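Local coordinates for extracellular invertase (Aspergillus kawachii, PDB 5XH8), which probably cleaves sucrose at its beta-fructofuranoside bond and, with high transfructosylation activity, passes fructosyl groups on to build fructooligosaccharides such as 1-kestose, at residues V174-T179 and N189-V194; S182-K187 and V296-S301; H484-V489 and R502-A507; I498-S503 and L561-R566. All blocks are in the same frame, centred on the assembly; numbering follows the deposited sequence.

Contacts 1 and 2 belong to the beta-propeller, contacts 3 and 4 to the C-terminal beta-sandwich on the other side of the chain's centre, about 46 Å away measured between the centres of contacts 1 and 3. Helix 178-184 joins the first pair: contact 1 is a buried strand pairing beside it, while contact 2 lies at the surface, where an arginine meets the end of the same helix. The second pair shares Arg502 and Ser503. Contact 3 is a polar, water-bridged loop closure at the ends of two neighbouring strands of a sheet; contact 4, about 9 Å away between centres, faces one sheet against the other with apolar side chains and one buried arginine.

Contact 1: residues V174-T179 and N189-V194; sequences VFQNPT and NTWYTV
Phe175 and Tyr192 form an antiparallel hydrogen-bonded pair, with Phe175 N giving to Tyr192 O at 2.9 Å and Tyr192 N to Phe175 O at 2.7 Å, and the N-to-C directions of the short strands make 137°. On the sheet face that carries Gln176 and Trp191, the glutamine lies flat on the indole: the amide and ring planes are only 5° apart, and Gln176 CG sits 3.6 Å from the centroid of the Trp191 six-membered ring, over its centre. A chi1 of -67° puts CG over the indole; from there the extended chain carries the amide across the ring, and Gln176 NE2 gives a bond of 2.9 Å to Asn189 O from above that carbonyl's plane. Val174 CG2 packs against Trp191 CZ3 at 3.8 Å. The opposite face carries Phe175 and Tyr192. Tyr192 CB is set over one face of the Phe175 ring, 3.8 Å from its centroid, while the two rings approach obliquely. Phe175 CE1 also reaches Val194 CG1 at 4.0 Å. Past the strands a water joins Asn177 N to Thr190 O, and Asn177 caps helix 178-184 through Leu180 N. Tyr192 OH bonds to Asp181 of that helix and to Ser186 just after it. This is the pairing of an outermost strand with its neighbour in a four-stranded antiparallel sheet, the blade of a beta-propeller as in family GH32 enzymes.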
loop_
_atom_site.group_PDB
_atom_site.type_symbol
_atom_site.label_atom_id
_atom_site.label_comp_id
_atom_site.label_asym_id
_atom_site.label_seq_id
_atom_site.Cartn_x
_atom_site.Cartn_y
_atom_site.Cartn_z
ATOM N N VAL A 174 -19.121 4.713 4.430
ATOM C CA VAL A 174 -19.853 4.572 3.180
ATOM C C VAL A 174 -21.296 5.081 3.330
ATOM O O VAL A 174 -21.981 4.866 4.366
ATOM C CB VAL A 174 -19.849 3.126 2.640
ATOM C CG1 VAL A 174 -18.444 2.613 2.465
ATOM C CG2 VAL A 174 -20.656 2.178 3.516
ATOM N N PHE A 175 -21.751 5.783 2.296
ATOM C CA PHE A 175 -23.108 6.333 2.280
ATOM C C PHE A 175 -23.539 6.711 0.863
ATOM O O PHE A 175 -22.695 6.912 -0.005
ATOM C CB PHE A 175 -23.250 7.559 3.203
ATOM C CG PHE A 175 -22.508 8.772 2.733
ATOM C CD1 PHE A 175 -21.125 8.860 2.881
ATOM C CD2 PHE A 175 -23.188 9.852 2.149
ATOM C CE1 PHE A 175 -20.437 9.973 2.458
ATOM C CE2 PHE A 175 -22.490 10.960 1.706
ATOM C CZ PHE A 175 -21.113 11.021 1.857
ATOM N N GLN A 176 -24.854 6.786 0.681
ATOM C CA GLN A 176 -25.509 7.199 -0.561
ATOM C C GLN A 176 -26.190 8.532 -0.339
ATOM O O GLN A 176 -26.660 8.827 0.774
ATOM C CB GLN A 176 -26.519 6.150 -0.982
ATOM C CG GLN A 176 -25.830 4.859 -1.371
ATOM C CD GLN A 176 -26.782 3.761 -1.802
ATOM O OE1 GLN A 176 -27.669 3.350 -1.053
ATOM N NE2 GLN A 176 -26.579 3.247 -3.001
ATOM N N ASN A 177 -26.223 9.359 -1.391
ATOM C CA ASN A 177 -26.889 10.667 -1.296
ATOM C C ASN A 177 -27.257 11.269 -2.684
ATOM O O ASN A 177 -26.367 11.584 -3.477
ATOM C CB ASN A 177 -26.043 11.656 -0.501
ATOM C CG ASN A 177 -26.806 12.935 -0.205
ATOM O OD1 ASN A 177 -26.854 13.842 -1.037
ATOM N ND2 ASN A 177 -27.466 12.981 0.948
ATOM N N PRO A 178 -28.564 11.415 -2.976
ATOM C CA PRO A 178 -28.956 11.928 -4.328
ATOM C C PRO A 178 -28.658 13.406 -4.539
ATOM O O PRO A 178 -28.515 13.824 -5.694
ATOM C CB PRO A 178 -30.461 11.610 -4.422
ATOM C CG PRO A 178 -30.908 11.516 -2.994
ATOM C CD PRO A 178 -29.737 10.958 -2.207
ATOM N N THR A 179 -28.495 14.181 -3.459
ATOM C CA THR A 179 -28.080 15.567 -3.583
ATOM C C THR A 179 -26.663 15.635 -4.127
ATOM O O THR A 179 -26.406 16.377 -5.083
ATOM C CB THR A 179 -28.178 16.336 -2.260
ATOM O OG1 THR A 179 -29.485 16.161 -1.726
ATOM C CG2 THR A 179 -27.904 17.826 -2.442
ATOM N N ASN A 189 -27.449 6.600 -7.048
ATOM C CA ASN A 189 -27.169 5.637 -5.968
ATOM C C ASN A 189 -25.724 5.166 -5.948
ATOM O O ASN A 189 -25.433 4.055 -5.513
ATOM C CB ASN A 189 -28.139 4.457 -6.014
ATOM C CG ASN A 189 -29.581 4.922 -6.066
ATOM O OD1 ASN A 189 -29.930 5.955 -5.487
ATOM N ND2 ASN A 189 -30.409 4.190 -6.776
ATOM N N THR A 190 -24.849 6.058 -6.411
ATOM C CA THR A 190 -23.424 5.967 -6.216
ATOM C C THR A 190 -23.137 5.868 -4.702
ATOM O O THR A 190 -23.753 6.540 -3.894
ATOM C CB THR A 190 -22.711 7.207 -6.826
ATOM O OG1 THR A 190 -22.687 7.091 -8.266
ATOM C CG2 THR A 190 -21.292 7.371 -6.322
ATOM N N TRP A 191 -22.147 5.064 -4.360
ATOM C CA TRP A 191 -21.664 4.962 -2.986
ATOM C C TRP A 191 -20.548 5.963 -2.852
ATOM O O TRP A 191 -19.627 5.979 -3.675
ATOM C CB TRP A 191 -21.187 3.543 -2.670
ATOM C CG TRP A 191 -22.316 2.620 -2.314
ATOM C CD1 TRP A 191 -22.912 1.664 -3.121
ATOM C CD2 TRP A 191 -22.969 2.532 -1.049
ATOM N NE1 TRP A 191 -23.896 1.014 -2.424
ATOM C CE2 TRP A 191 -23.955 1.523 -1.152
ATOM C CE3 TRP A 191 -22.808 3.201 0.175
ATOM C CZ2 TRP A 191 -24.793 1.181 -0.091
ATOM C CZ3 TRP A 191 -23.643 2.853 1.233
ATOM C CH2 TRP A 191 -24.624 1.862 1.091
ATOM N N TYR A 192 -20.681 6.841 -1.858
ATOM C CA TYR A 192 -19.638 7.748 -1.406
ATOM C C TYR A 192 -18.951 7.168 -0.172
ATOM O O TYR A 192 -19.537 6.356 0.535
ATOM C CB TYR A 192 -20.221 9.130 -1.066
ATOM C CG TYR A 192 -20.910 9.731 -2.274
ATOM C CD1 TYR A 192 -20.174 10.389 -3.267
ATOM C CD2 TYR A 192 -22.273 9.565 -2.463
ATOM C CE1 TYR A 192 -20.797 10.904 -4.393
ATOM C CE2 TYR A 192 -22.907 10.076 -3.587
ATOM C CZ TYR A 192 -22.171 10.744 -4.549
ATOM O OH TYR A 192 -22.799 11.222 -5.676
ATOM N N THR A 193 -17.723 7.614 0.061
ATOM C CA THR A 193 -17.002 7.342 1.287
ATOM C C THR A 193 -16.394 8.626 1.774
ATOM O O THR A 193 -15.762 9.339 1.000
ATOM C CB THR A 193 -15.880 6.299 1.063
ATOM O OG1 THR A 193 -16.467 5.049 0.657
ATOM C CG2 THR A 193 -15.103 6.085 2.329
ATOM N N VAL A 194 -16.584 8.924 3.056
ATOM C CA VAL A 194 -15.735 9.902 3.742
ATOM C C VAL A 194 -14.683 9.192 4.576
ATOM O O VAL A 194 -14.959 8.154 5.193
ATOM C CB VAL A 194 -16.463 10.970 4.603
ATOM C CG1 VAL A 194 -17.162 11.982 3.693
ATOM C CG2 VAL A 194 -17.426 10.359 5.611
HETATM O O HOH W 1 -25.833 8.151 -4.022
#

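Contact 2: residues S182-K187 and V296-S301; sequences SLLHSK and VSRNGS
Leu184 CD2 lies over one face of the Arg298 guanidinium, toward its rim, while Leu183 O and the carbonyl of Gly300 come to it at the edge, near its plane. The carbonyl of Leu183 belongs to the last turn of helix 178-184, which a Schellman motif closes at His185; Arg298 lies in the last part of strand 286-298 of another propeller sheet. Arg298 NH1 gives to Leu183 O at 2.6 Å (156° at the hydrogen), on a lone pair and in the carbonyl plane. On its own segment, Arg298 NE gives to Gly300 O at 3.0 Å, from above that carbonyl plane. Two bonds from different nitrogens thus fix the rotation of the guanidinium. Its positive charge at the C-terminal end of a helix would be favoured by the helix dipole. A chi1 of -170° sets CG anti to the backbone N, and the extended chain beyond it runs alongside Leu183, heading the opposite way; Leu183 CD2 comes to 4.0 Å from Arg298 CB. The His185 ring crosses the guanidinium at about a right angle in chain direction, the two planes being 57° apart, with His185 ND1 at 3.5 Å from Arg298 NH1. Val302 lies against Leu183, Leu184 and Val296. Away from the guanidinium, Leu183 CD1 touches Val296 CG1 at 3.5 Å.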
loop_
_atom_site.group_PDB
_atom_site.type_symbol
_atom_site.label_atom_id
_atom_site.label_comp_id
_atom_site.label_asym_id
_atom_site.label_seq_id
_atom_site.Cartn_x
_atom_site.Cartn_y
_atom_site.Cartn_z
ATOM N N SER A 182 -26.695 14.541 -7.869
ATOM C CA SER A 182 -27.089 15.663 -8.724
ATOM C C SER A 182 -25.963 16.680 -8.899
ATOM O O SER A 182 -25.625 17.032 -10.034
ATOM C CB SER A 182 -28.357 16.334 -8.194
ATOM O OG SER A 182 -28.486 17.617 -8.771
ATOM N N LEU A 183 -25.358 17.128 -7.799
ATOM C CA LEU A 183 -24.294 18.124 -7.866
ATOM C C LEU A 183 -23.031 17.649 -8.603
ATOM O O LEU A 183 -22.351 18.462 -9.253
ATOM C CB LEU A 183 -23.874 18.567 -6.470
ATOM C CG LEU A 183 -24.736 19.567 -5.710
ATOM C CD1 LEU A 183 -24.227 19.643 -4.278
ATOM C CD2 LEU A 183 -24.697 20.950 -6.350
ATOM N N LEU A 184 -22.716 16.352 -8.490
ATOM C CA LEU A 184 -21.484 15.784 -9.069
ATOM C C LEU A 184 -21.711 15.007 -10.369
ATOM O O LEU A 184 -20.775 14.449 -10.917
ATOM C CB LEU A 184 -20.824 14.863 -8.041
ATOM C CG LEU A 184 -20.349 15.583 -6.769
ATOM C CD1 LEU A 184 -20.099 14.592 -5.647
ATOM C CD2 LEU A 184 -19.104 16.414 -7.047
ATOM N N HIS A 185 -22.953 14.966 -10.848
ATOM C CA HIS A 185 -23.345 14.143 -11.993
ATOM C C HIS A 185 -22.903 12.685 -11.823
ATOM O O HIS A 185 -22.472 12.042 -12.779
ATOM C CB HIS A 185 -22.832 14.769 -13.307
ATOM C CG HIS A 185 -23.244 16.198 -13.474
ATOM N ND1 HIS A 185 -22.411 17.252 -13.168
ATOM C CD2 HIS A 185 -24.423 16.746 -13.847
ATOM C CE1 HIS A 185 -23.050 18.390 -13.367
ATOM N NE2 HIS A 185 -24.272 18.111 -13.785
ATOM N N SER A 186 -23.037 12.157 -10.601
ATOM C CA SER A 186 -22.639 10.771 -10.334
ATOM C C SER A 186 -23.748 9.909 -10.848
ATOM O O SER A 186 -24.896 10.355 -10.895
ATOM C CB SER A 186 -22.466 10.495 -8.826
ATOM O OG SER A 186 -21.655 11.471 -8.208
ATOM N N LYS A 187 -23.449 8.660 -11.171
ATOM C CA LYS A 187 -24.531 7.713 -11.409
ATOM C C LYS A 187 -25.432 7.618 -10.168
ATOM O O LYS A 187 -24.952 7.764 -9.014
ATOM C CB LYS A 187 -23.968 6.353 -11.776
ATOM C CG LYS A 187 -23.301 6.370 -13.139
ATOM C CD LYS A 187 -22.378 5.189 -13.336
ATOM C CE LYS A 187 -21.669 5.292 -14.675
ATOM N NZ LYS A 187 -21.120 3.965 -15.041
ATOM N N VAL A 296 -24.811 21.877 1.088
ATOM C CA VAL A 296 -23.826 21.390 0.169
ATOM C C VAL A 296 -23.944 22.158 -1.132
ATOM O O VAL A 296 -24.985 22.144 -1.753
ATOM C CB VAL A 296 -24.028 19.890 -0.076
ATOM C CG1 VAL A 296 -22.960 19.360 -1.010
ATOM C CG2 VAL A 296 -23.954 19.147 1.253
ATOM N N SER A 297 -22.864 22.808 -1.538
ATOM C CA SER A 297 -22.794 23.537 -2.805
ATOM C C SER A 297 -21.629 23.013 -3.638
ATOM O O SER A 297 -20.788 22.264 -3.142
ATOM C CB SER A 297 -22.562 25.009 -2.522
ATOM O OG SER A 297 -21.339 25.170 -1.828
ATOM N N ARG A 298 -21.589 23.432 -4.898
ATOM C CA ARG A 298 -20.498 23.125 -5.802
ATOM C C ARG A 298 -19.939 24.408 -6.417
ATOM O O ARG A 298 -20.659 25.361 -6.672
ATOM C CB ARG A 298 -20.950 22.165 -6.898
ATOM C CG ARG A 298 -19.786 21.646 -7.716
ATOM C CD ARG A 298 -20.176 20.516 -8.632
ATOM N NE ARG A 298 -19.046 20.122 -9.473
ATOM C CZ ARG A 298 -19.099 19.232 -10.463
ATOM N NH1 ARG A 298 -20.228 18.611 -10.780
ATOM N NH2 ARG A 298 -18.004 18.959 -11.156
ATOM N N ASN A 299 -18.639 24.402 -6.660
ATOM C CA ASN A 299 -17.930 25.565 -7.147
ATOM C C ASN A 299 -16.713 25.052 -7.939
ATOM O O ASN A 299 -15.587 25.504 -7.742
ATOM C CB ASN A 299 -17.533 26.387 -5.912
ATOM C CG ASN A 299 -17.505 27.874 -6.173
ATOM O OD1 ASN A 299 -16.535 28.553 -5.830
ATOM N ND2 ASN A 299 -18.582 28.399 -6.752
ATOM N N GLY A 300 -16.952 24.095 -8.828
ATOM C CA GLY A 300 -15.895 23.183 -9.279
ATOM C C GLY A 300 -15.856 21.949 -8.374
ATOM O O GLY A 300 -16.167 20.843 -8.818
ATOM N N SER A 301 -15.491 22.124 -7.101
ATOM C CA SER A 301 -15.538 21.014 -6.131
ATOM C C SER A 301 -16.637 21.206 -5.086
ATOM O O SER A 301 -16.992 22.333 -4.710
ATOM C CB SER A 301 -14.195 20.837 -5.447
ATOM O OG SER A 301 -13.867 21.997 -4.722
#

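Contact 3: residues H484-V489 and R502-A507; sequences HESTTV and RSNTSA
Glu485 OE2 is held by two backbone N-H groups, Ala507 N at 2.9 Å and Trp568 N beyond the segments. The bond from Ala507 is almost straight, 175° at the hydrogen, and uses the anti lone pair of OE2. Glu485 OE1 in turn takes bonds from Ser572 OG and Tyr569 N, so four donors fix the buried carboxylate, which would favour its charged form. The glutamate gets there by an extended chain beyond CG, its CG being anti to the carbonyl carbon (chi1 -59°); Glu485 OE2 also lies 3.5 Å from Ala507 CB. Next along the chain, Ser486 is bonded twice to Asn504. Ser486 N gives to Asn504 O at 3.0 Å, with the donor above the carbonyl plane, and Ser486 OG gives to Asn504 OD1, in that amide's plane on a lone pair. All this happens where strands 487-492 and 497-501, an antiparallel hairpin in one sheet of the C-terminal beta-sandwich, give way to loops: residues 502-507 curl back beside the start of the first strand. Thr505 OG1 gives to Thr487 OG1 in a short bond of 2.6 Å, and the two threonines cross obliquely. Two waters complete the join. One donates to Ser486 O and accepts from Asn504 N; the other accepts from Thr487 OG1 at 2.8 Å and donates to Thr505 O.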
loop_
_atom_site.group_PDB
_atom_site.type_symbol
_atom_site.label_atom_id
_atom_site.label_comp_id
_atom_site.label_asym_id
_atom_site.label_seq_id
_atom_site.Cartn_x
_atom_site.Cartn_y
_atom_site.Cartn_z
ATOM N N HIS A 484 -24.003 7.227 52.726
ATOM C CA HIS A 484 -22.611 7.306 52.264
ATOM C C HIS A 484 -22.389 7.861 50.844
ATOM O O HIS A 484 -21.273 8.220 50.510
ATOM C CB HIS A 484 -21.977 5.925 52.366
ATOM C CG HIS A 484 -21.910 5.408 53.769
ATOM N ND1 HIS A 484 -21.123 5.997 54.740
ATOM C CD2 HIS A 484 -22.546 4.374 54.373
ATOM C CE1 HIS A 484 -21.272 5.344 55.878
ATOM N NE2 HIS A 484 -22.129 4.356 55.682
ATOM N N GLU A 485 -23.431 7.902 50.016
ATOM C CA GLU A 485 -23.296 8.268 48.586
ATOM C C GLU A 485 -24.501 9.042 48.085
ATOM O O GLU A 485 -25.605 8.908 48.615
ATOM C CB GLU A 485 -23.150 7.010 47.705
ATOM C CG GLU A 485 -21.970 6.114 48.039
ATOM C CD GLU A 485 -22.006 4.756 47.345
ATOM O OE1 GLU A 485 -23.033 4.043 47.390
ATOM O OE2 GLU A 485 -20.966 4.361 46.783
ATOM N N SER A 486 -24.276 9.829 47.038
ATOM C CA SER A 486 -25.342 10.496 46.309
ATOM C C SER A 486 -24.816 11.046 44.984
ATOM O O SER A 486 -23.653 11.413 44.859
ATOM C CB SER A 486 -25.933 11.665 47.127
ATOM O OG SER A 486 -24.933 12.627 47.392
ATOM N N THR A 487 -25.712 11.165 44.023
ATOM C CA THR A 487 -25.400 11.822 42.766
ATOM C C THR A 487 -26.458 12.872 42.495
ATOM O O THR A 487 -27.643 12.587 42.650
ATOM C CB THR A 487 -25.398 10.785 41.626
ATOM O OG1 THR A 487 -24.399 9.800 41.902
ATOM C CG2 THR A 487 -25.124 11.459 40.302
ATOM N N THR A 488 -26.046 14.059 42.060
ATOM C CA THR A 488 -26.996 15.140 41.805
ATOM C C THR A 488 -26.923 15.582 40.363
ATOM O O THR A 488 -25.840 15.844 39.835
ATOM C CB THR A 488 -26.768 16.327 42.762
ATOM O OG1 THR A 488 -26.708 15.815 44.087
ATOM C CG2 THR A 488 -27.916 17.285 42.707
ATOM N N VAL A 489 -28.092 15.624 39.732
ATOM C CA VAL A 489 -28.246 16.021 38.345
ATOM C C VAL A 489 -29.148 17.239 38.367
ATOM O O VAL A 489 -30.291 17.134 38.825
ATOM C CB VAL A 489 -28.937 14.910 37.503
ATOM C CG1 VAL A 489 -29.187 15.390 36.082
ATOM C CG2 VAL A 489 -28.111 13.638 37.511
ATOM N N ARG A 502 -20.707 14.478 40.669
ATOM C CA ARG A 502 -20.274 13.138 41.055
ATOM C C ARG A 502 -19.308 13.120 42.249
ATOM O O ARG A 502 -18.764 12.054 42.606
ATOM C CB ARG A 502 -19.648 12.425 39.828
ATOM C CG ARG A 502 -20.660 12.119 38.731
ATOM C CD ARG A 502 -20.095 11.208 37.647
ATOM N NE ARG A 502 -18.888 11.792 37.063
ATOM C CZ ARG A 502 -17.950 11.137 36.377
ATOM N NH1 ARG A 502 -18.054 9.838 36.109
ATOM N NH2 ARG A 502 -16.902 11.820 35.929
ATOM N N SER A 503 -19.111 14.271 42.894
ATOM C CA SER A 503 -18.198 14.338 44.036
ATOM C C SER A 503 -18.520 13.318 45.143
ATOM O O SER A 503 -17.612 12.819 45.767
ATOM C CB SER A 503 -18.156 15.754 44.621
ATOM O OG SER A 503 -19.446 16.154 45.046
ATOM N N ASN A 504 -19.790 12.967 45.340
ATOM C CA ASN A 504 -20.203 12.009 46.380
ATOM C C ASN A 504 -20.753 10.678 45.849
ATOM O O ASN A 504 -21.255 9.867 46.642
ATOM C CB ASN A 504 -21.269 12.698 47.270
ATOM C CG ASN A 504 -21.479 12.006 48.620
ATOM O OD1 ASN A 504 -22.622 11.753 49.038
ATOM N ND2 ASN A 504 -20.393 11.717 49.309
ATOM N N THR A 505 -20.648 10.436 44.524
ATOM C CA THR A 505 -21.324 9.310 43.849
ATOM C C THR A 505 -20.834 7.962 44.351
ATOM O O THR A 505 -21.644 7.066 44.592
ATOM C CB THR A 505 -21.133 9.371 42.302
ATOM O OG1 THR A 505 -21.849 10.483 41.766
ATOM C CG2 THR A 505 -21.612 8.101 41.606
ATOM N N SER A 506 -19.514 7.830 44.499
ATOM C CA SER A 506 -18.866 6.539 44.728
ATOM C C SER A 506 -17.988 6.476 45.975
ATOM O O SER A 506 -16.926 7.085 46.010
ATOM C CB SER A 506 -17.997 6.165 43.535
ATOM O OG SER A 506 -17.505 4.850 43.709
ATOM N N ALA A 507 -18.405 5.675 46.956
ATOM C CA ALA A 507 -17.564 5.361 48.125
ATOM C C ALA A 507 -16.300 4.587 47.733
ATOM O O ALA A 507 -15.296 4.650 48.440
ATOM C CB ALA A 507 -18.357 4.583 49.161
HETATM O O HOH W 2 -22.432 13.419 43.967
HETATM O O HOH W 3 -24.426 8.010 43.995
#

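Contact 4: residues I498-S503 and L561-R566; sequences IIVDRS and LSTWVR
Arg502 and Thr563 lie alongside each other, pointing opposite ways, and the threonine hydroxyl ends up above the flat guanidinium: Thr563 OG1 lies 3.1 Å from Arg502 NH1, over one face and toward the rim, at an angle too poor for a hydrogen bond. That hydroxyl has its own partner in Glu520 OE2. The bond that crosses the contact runs in the guanidinium plane instead, from Arg502 NH1 to Trp564 O at 2.9 Å, 167° at the hydrogen and on a lone pair of the carbonyl. A bend at chi3 (-57°) swings NE out of line with the aliphatic part of the chain. Elsewhere Asp516 makes a salt bridge with NH2 and Ser518 O takes the NE proton, so all three guanidinium nitrogens have a partner. Arg566 NH2, also positively charged, lies 5.5 Å from Arg502 NH1 without touching it; its own guanidinium lies against one face of the Trp564 ring. Further down the strands the meeting is apolar. Leu561 and Val500 overlap from opposing directions, and Leu561 CD2 comes to 4.1 Å from Val500 CG2 and 4.3 Å from Ile498 CG2. Val500 CG1 and Thr563 CG2 are 4.2 Å apart. The short strand axes run nearly parallel, 5° apart, yet 9.0 Å from each other, too far for backbone pairing. Strands 498-501 and 561-564 belong to different sheets, and their inward side chains meet between the two sheets of the beta-sandwich that forms the C-terminal domain of GH32 enzymes.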
loop_
_atom_site.group_PDB
_atom_site.type_symbol
_atom_site.label_atom_id
_atom_site.label_comp_id
_atom_site.label_asym_id
_atom_site.label_seq_id
_atom_site.Cartn_x
_atom_site.Cartn_y
_atom_site.Cartn_z
ATOM N N ILE A 498 -26.947 21.632 32.080
ATOM C CA ILE A 498 -27.233 20.464 32.907
ATOM C C ILE A 498 -25.904 19.973 33.464
ATOM O O ILE A 498 -24.934 19.798 32.712
ATOM C CB ILE A 498 -27.877 19.318 32.101
ATOM C CG1 ILE A 498 -29.159 19.779 31.378
ATOM C CG2 ILE A 498 -28.113 18.090 32.990
ATOM C CD1 ILE A 498 -30.440 19.615 32.152
ATOM N N ILE A 499 -25.877 19.719 34.770
ATOM C CA ILE A 499 -24.687 19.296 35.499
ATOM C C ILE A 499 -24.947 17.948 36.184
ATOM O O ILE A 499 -26.020 17.716 36.715
ATOM C CB ILE A 499 -24.298 20.316 36.600
ATOM C CG1 ILE A 499 -24.182 21.738 36.024
ATOM C CG2 ILE A 499 -23.011 19.900 37.323
ATOM C CD1 ILE A 499 -23.133 21.921 34.965
ATOM N N VAL A 500 -23.966 17.055 36.134
ATOM C CA VAL A 500 -23.972 15.861 36.957
ATOM C C VAL A 500 -22.834 16.060 37.960
ATOM O O VAL A 500 -21.648 16.060 37.595
ATOM C CB VAL A 500 -23.786 14.559 36.144
ATOM C CG1 VAL A 500 -23.955 13.350 37.052
ATOM C CG2 VAL A 500 -24.787 14.479 34.995
ATOM N N ASP A 501 -23.208 16.282 39.215
ATOM C CA ASP A 501 -22.235 16.330 40.323
ATOM C C ASP A 501 -21.957 14.903 40.821
ATOM O O ASP A 501 -22.848 14.220 41.351
ATOM C CB ASP A 501 -22.795 17.185 41.454
ATOM C CG ASP A 501 -21.845 17.323 42.640
ATOM O OD1 ASP A 501 -20.769 16.671 42.731
ATOM O OD2 ASP A 501 -22.224 18.113 43.518
ATOM N N ARG A 502 -20.707 14.478 40.669
ATOM C CA ARG A 502 -20.274 13.138 41.055
ATOM C C ARG A 502 -19.308 13.120 42.249
ATOM O O ARG A 502 -18.764 12.054 42.606
ATOM C CB ARG A 502 -19.648 12.425 39.828
ATOM C CG ARG A 502 -20.660 12.119 38.731
ATOM C CD ARG A 502 -20.095 11.208 37.647
ATOM N NE ARG A 502 -18.888 11.792 37.063
ATOM C CZ ARG A 502 -17.950 11.137 36.377
ATOM N NH1 ARG A 502 -18.054 9.838 36.109
ATOM N NH2 ARG A 502 -16.902 11.820 35.929
ATOM N N SER A 503 -19.111 14.271 42.894
ATOM C CA SER A 503 -18.198 14.338 44.036
ATOM C C SER A 503 -18.520 13.318 45.143
ATOM O O SER A 503 -17.612 12.819 45.767
ATOM C CB SER A 503 -18.156 15.754 44.621
ATOM O OG SER A 503 -19.446 16.154 45.046
ATOM N N LEU A 561 -26.492 13.783 27.656
ATOM C CA LEU A 561 -25.277 13.828 28.464
ATOM C C LEU A 561 -25.163 12.503 29.232
ATOM O O LEU A 561 -26.070 12.158 30.012
ATOM C CB LEU A 561 -25.337 14.978 29.452
ATOM C CG LEU A 561 -24.256 15.076 30.546
ATOM C CD1 LEU A 561 -22.867 15.153 29.982
ATOM C CD2 LEU A 561 -24.493 16.313 31.392
ATOM N N SER A 562 -24.069 11.773 29.022
ATOM C CA SER A 562 -23.924 10.433 29.598
ATOM C C SER A 562 -22.602 10.261 30.316
ATOM O O SER A 562 -21.587 10.826 29.918
ATOM C CB SER A 562 -24.106 9.360 28.523
ATOM O OG SER A 562 -25.209 9.671 27.702
ATOM N N THR A 563 -22.619 9.457 31.370
ATOM C CA THR A 563 -21.454 9.314 32.225
ATOM C C THR A 563 -21.529 8.042 33.048
ATOM O O THR A 563 -22.503 7.287 32.939
ATOM C CB THR A 563 -21.281 10.554 33.133
ATOM O OG1 THR A 563 -20.038 10.473 33.846
ATOM C CG2 THR A 563 -22.460 10.664 34.136
ATOM N N TRP A 564 -20.480 7.808 33.846
ATOM C CA TRP A 564 -20.386 6.672 34.762
ATOM C C TRP A 564 -20.779 7.093 36.186
ATOM O O TRP A 564 -20.240 8.074 36.716
ATOM C CB TRP A 564 -18.959 6.108 34.773
ATOM C CG TRP A 564 -18.546 5.534 33.461
ATOM C CD1 TRP A 564 -17.711 6.097 32.554
ATOM C CD2 TRP A 564 -18.978 4.288 32.903
ATOM N NE1 TRP A 564 -17.599 5.279 31.444
ATOM C CE2 TRP A 564 -18.357 4.157 31.642
ATOM C CE3 TRP A 564 -19.799 3.254 33.361
ATOM C CZ2 TRP A 564 -18.563 3.045 30.810
ATOM C CZ3 TRP A 564 -20.017 2.138 32.524
ATOM C CH2 TRP A 564 -19.390 2.051 31.259
ATOM N N VAL A 565 -21.714 6.356 36.783
ATOM C CA VAL A 565 -22.128 6.589 38.168
ATOM C C VAL A 565 -21.886 5.322 38.984
ATOM O O VAL A 565 -22.756 4.488 39.141
ATOM C CB VAL A 565 -23.571 7.138 38.281
ATOM C CG1 VAL A 565 -23.588 8.593 37.865
ATOM C CG2 VAL A 565 -24.583 6.342 37.467
ATOM N N ARG A 566 -20.661 5.189 39.482
ATOM C CA ARG A 566 -20.215 3.927 40.022
ATOM C C ARG A 566 -20.441 3.855 41.557
ATOM O O ARG A 566 -19.496 3.746 42.333
ATOM C CB ARG A 566 -18.766 3.672 39.575
ATOM C CG ARG A 566 -18.701 3.323 38.076
ATOM C CD ARG A 566 -17.407 2.670 37.548
ATOM N NE ARG A 566 -16.587 3.692 37.000
ATOM C CZ ARG A 566 -16.135 3.860 35.758
ATOM N NH1 ARG A 566 -16.240 2.979 34.753
ATOM N NH2 ARG A 566 -15.456 4.972 35.576
#